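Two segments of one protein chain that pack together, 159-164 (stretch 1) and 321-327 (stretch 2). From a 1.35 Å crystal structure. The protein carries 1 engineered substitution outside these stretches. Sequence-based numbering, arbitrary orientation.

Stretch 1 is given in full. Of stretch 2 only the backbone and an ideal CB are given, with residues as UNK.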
# COMPACT_ATOMS: atom_id res chain seq x y z
N VAL A 159 -29.11 14.74 -4.01
CA VAL A 159 -29.55 15.18 -5.32
C VAL A 159 -30.66 16.22 -5.15
O VAL A 159 -31.67 15.98 -4.47
CB VAL A 159 -30.08 14.02 -6.19
CG1 VAL A 159 -30.35 14.51 -7.60
CG2 VAL A 159 -29.16 12.81 -6.21
N THR A 160 -30.48 17.37 -5.79
CA THR A 160 -31.40 18.50 -5.65
C THR A 160 -31.45 19.23 -7.00
O THR A 160 -30.45 19.31 -7.71
CB THR A 160 -30.97 19.42 -4.47
OG1 THR A 160 -32.06 20.28 -4.09
CG2 THR A 160 -29.77 20.28 -4.80
N PRO A 161 -32.62 19.77 -7.39
CA PRO A 161 -32.73 20.27 -8.79
C PRO A 161 -32.03 21.60 -9.05
O PRO A 161 -31.62 21.84 -10.19
CB PRO A 161 -34.24 20.37 -9.03
CG PRO A 161 -34.82 20.44 -7.65
CD PRO A 161 -33.94 19.61 -6.76
N ASP A 162 -31.92 22.46 -8.03
CA ASP A 162 -31.35 23.81 -8.18
C ASP A 162 -30.12 23.91 -7.28
O ASP A 162 -30.24 24.13 -6.07
CB ASP A 162 -32.43 24.85 -7.77
CG ASP A 162 -31.99 26.30 -7.99
OD1 ASP A 162 -30.76 26.59 -8.03
OD2 ASP A 162 -32.90 27.17 -8.04
N VAL A 163 -28.92 23.77 -7.85
CA VAL A 163 -27.73 23.70 -7.00
C VAL A 163 -27.40 25.05 -6.35
O VAL A 163 -27.15 25.08 -5.16
CB VAL A 163 -26.56 23.03 -7.73
CG1 VAL A 163 -25.31 23.02 -6.86
CG2 VAL A 163 -26.97 21.60 -8.12
N PRO A 164 -27.44 26.16 -7.10
CA PRO A 164 -27.16 27.44 -6.46
C PRO A 164 -28.08 27.76 -5.30
O PRO A 164 -27.63 28.32 -4.29
CB PRO A 164 -27.29 28.44 -7.61
CG PRO A 164 -26.91 27.64 -8.81
CD PRO A 164 -27.54 26.30 -8.57
N UNK A 321 -40.88 14.26 -5.67
CA UNK A 321 -39.70 14.62 -6.42
C UNK A 321 -40.03 15.77 -7.38
O UNK A 321 -41.06 15.76 -8.08
CB UNK A 321 -39.16 13.41 -7.18
N UNK A 322 -39.18 16.80 -7.32
CA UNK A 322 -39.25 17.93 -8.21
C UNK A 322 -38.19 17.81 -9.28
O UNK A 322 -37.03 17.57 -8.97
CB UNK A 322 -39.09 19.24 -7.44
N UNK A 323 -38.58 18.02 -10.52
CA UNK A 323 -37.69 17.78 -11.64
C UNK A 323 -36.72 18.94 -11.83
O UNK A 323 -37.09 20.11 -11.70
CB UNK A 323 -38.50 17.55 -12.92
N UNK A 324 -35.48 18.59 -12.11
CA UNK A 324 -34.48 19.55 -12.55
C UNK A 324 -34.84 20.12 -13.93
O UNK A 324 -35.14 19.37 -14.86
CB UNK A 324 -33.10 18.89 -12.59
N UNK A 325 -34.75 21.44 -14.04
CA UNK A 325 -34.92 22.13 -15.33
C UNK A 325 -33.61 22.64 -15.93
O UNK A 325 -33.52 22.84 -17.15
CB UNK A 325 -35.88 23.31 -15.16
N UNK A 326 -32.62 22.88 -15.07
CA UNK A 326 -31.26 23.19 -15.55
C UNK A 326 -30.72 22.02 -16.37
O UNK A 326 -31.20 20.88 -16.28
CB UNK A 326 -30.32 23.49 -14.38
N UNK A 327 -29.69 22.28 -17.18
CA UNK A 327 -29.11 21.24 -18.03
C UNK A 327 -28.61 20.03 -17.20
O UNK A 327 -28.19 20.17 -16.04
CB UNK A 327 -27.96 21.83 -18.85

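Stretch 2 runs past stretch 1 as a mostly extended segment without regular secondary structure, and the two backbones come nearest at Pro-161, whose CA lies 4.2 Å from the CA of position 324.

At position 321 the ideal CB finds no atom of stretch 1 within 5.5 Å, so this contact sets no preference. The residue is Ile-321, which takes no part in the interface.

At position 322 the CA-to-CB bond points toward stretch 1, and the ideal CB sits 4.4 Å from Pro-161 CG, next to an apolar ring. The extended backbone (phi/psi -103/133) is comfortable for a beta-branched residue; valine, isoleucine, leucine or even alanine would suit. The deposited residue is Ile-322. Its CG2 lies 4.2 Å from Pro-161 CG, an apolar contact, while the end of the side chain leads away from stretch 1.

The CB of 323 points away, and only the backbone counts here: the carbonyl O of this position lies 3.9 Å from Pro-161 CB. Many side chains would be tolerated, polar ones included. It is Glu-323, whose side chain comes no nearer than 6.4 Å to stretch 1.

At position 324 the CB points sideways, 4.0 Å from Pro-161 CB. Beyond it stretch 1 presents the carbonyl O of Pro-161, an acceptor, and the methyl CG2 of Val-163. A long side chain ending in a donor, lysine, arginine or perhaps glutamine, could pass the ring and reach that carbonyl. Arg-324 does so with chi1 to chi3 all t. Its NH1 makes a weak hydrogen bond to Pro-161 O (2.9 Å, N-H...O angle 125°) and lies 4.1 Å from Val-163 CG2. Both NE and NH2 donate to the carbonyl O of 327, each at 2.9 Å.

Position 325 points sideways with nothing of stretch 1 nearby, so stretch 1 sets no preference here. It is Thr-325, whose backbone N donates to water 1 (2.9 Å from its O); that water donates in turn to Pro-161 O at 2.8 Å, joining the two backbones.

The CB of 326 points toward stretch 1 but stays 4.7 Å from Pro-161 O, leaving a gap wide enough for water near the backbone N of Val-163. A short polar side chain, such as aspartate, asparagine or serine, would suit. Asp-326 accepts through OD2 from water 2 (2.8 Å from its O), which itself accepts from Val-163 N at 2.9 Å and Arg-324 NH1 at 2.8 Å.

Position 327 is out of reach of stretch 1, which sets no preference there; Asp-327 contributes its backbone O to Arg-324.

Stretch 2 321-327: IIERTDD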
# COMPACT_ATOMS: atom_id res chain seq x y z
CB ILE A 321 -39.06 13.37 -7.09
CG1 ILE A 321 -38.43 12.50 -5.97
CG2 ILE A 321 -38.00 13.74 -8.11
CD1 ILE A 321 -38.24 11.04 -6.32
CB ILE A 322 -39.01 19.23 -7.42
CG1 ILE A 322 -40.03 19.38 -6.29
CG2 ILE A 322 -39.01 20.43 -8.36
CD1 ILE A 322 -41.48 19.30 -6.74
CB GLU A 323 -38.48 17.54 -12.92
CG GLU A 323 -39.17 16.18 -12.95
CD GLU A 323 -39.75 15.82 -14.31
OE1 GLU A 323 -39.76 16.67 -15.25
OE2 GLU A 323 -40.21 14.66 -14.44
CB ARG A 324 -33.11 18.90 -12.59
CG ARG A 324 -32.00 19.83 -13.09
CD ARG A 324 -30.64 19.14 -12.95
NE ARG A 324 -29.50 19.87 -13.47
CZ ARG A 324 -28.80 20.78 -12.80
NH1 ARG A 324 -29.15 21.15 -11.57
NH2 ARG A 324 -27.74 21.33 -13.39
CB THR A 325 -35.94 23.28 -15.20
OG1 THR A 325 -35.52 24.22 -14.20
CG2 THR A 325 -37.31 22.73 -14.82
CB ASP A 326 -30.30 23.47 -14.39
CG ASP A 326 -30.50 24.82 -13.75
OD1 ASP A 326 -31.26 25.67 -14.28
OD2 ASP A 326 -29.86 25.04 -12.68
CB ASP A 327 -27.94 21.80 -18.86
CG ASP A 327 -28.39 22.76 -19.97
OD1 ASP A 327 -29.60 22.86 -20.27
OD2 ASP A 327 -27.51 23.41 -20.56
O HOH W 1 -33.17 23.00 -12.17
O HOH W 2 -28.33 23.73 -10.74
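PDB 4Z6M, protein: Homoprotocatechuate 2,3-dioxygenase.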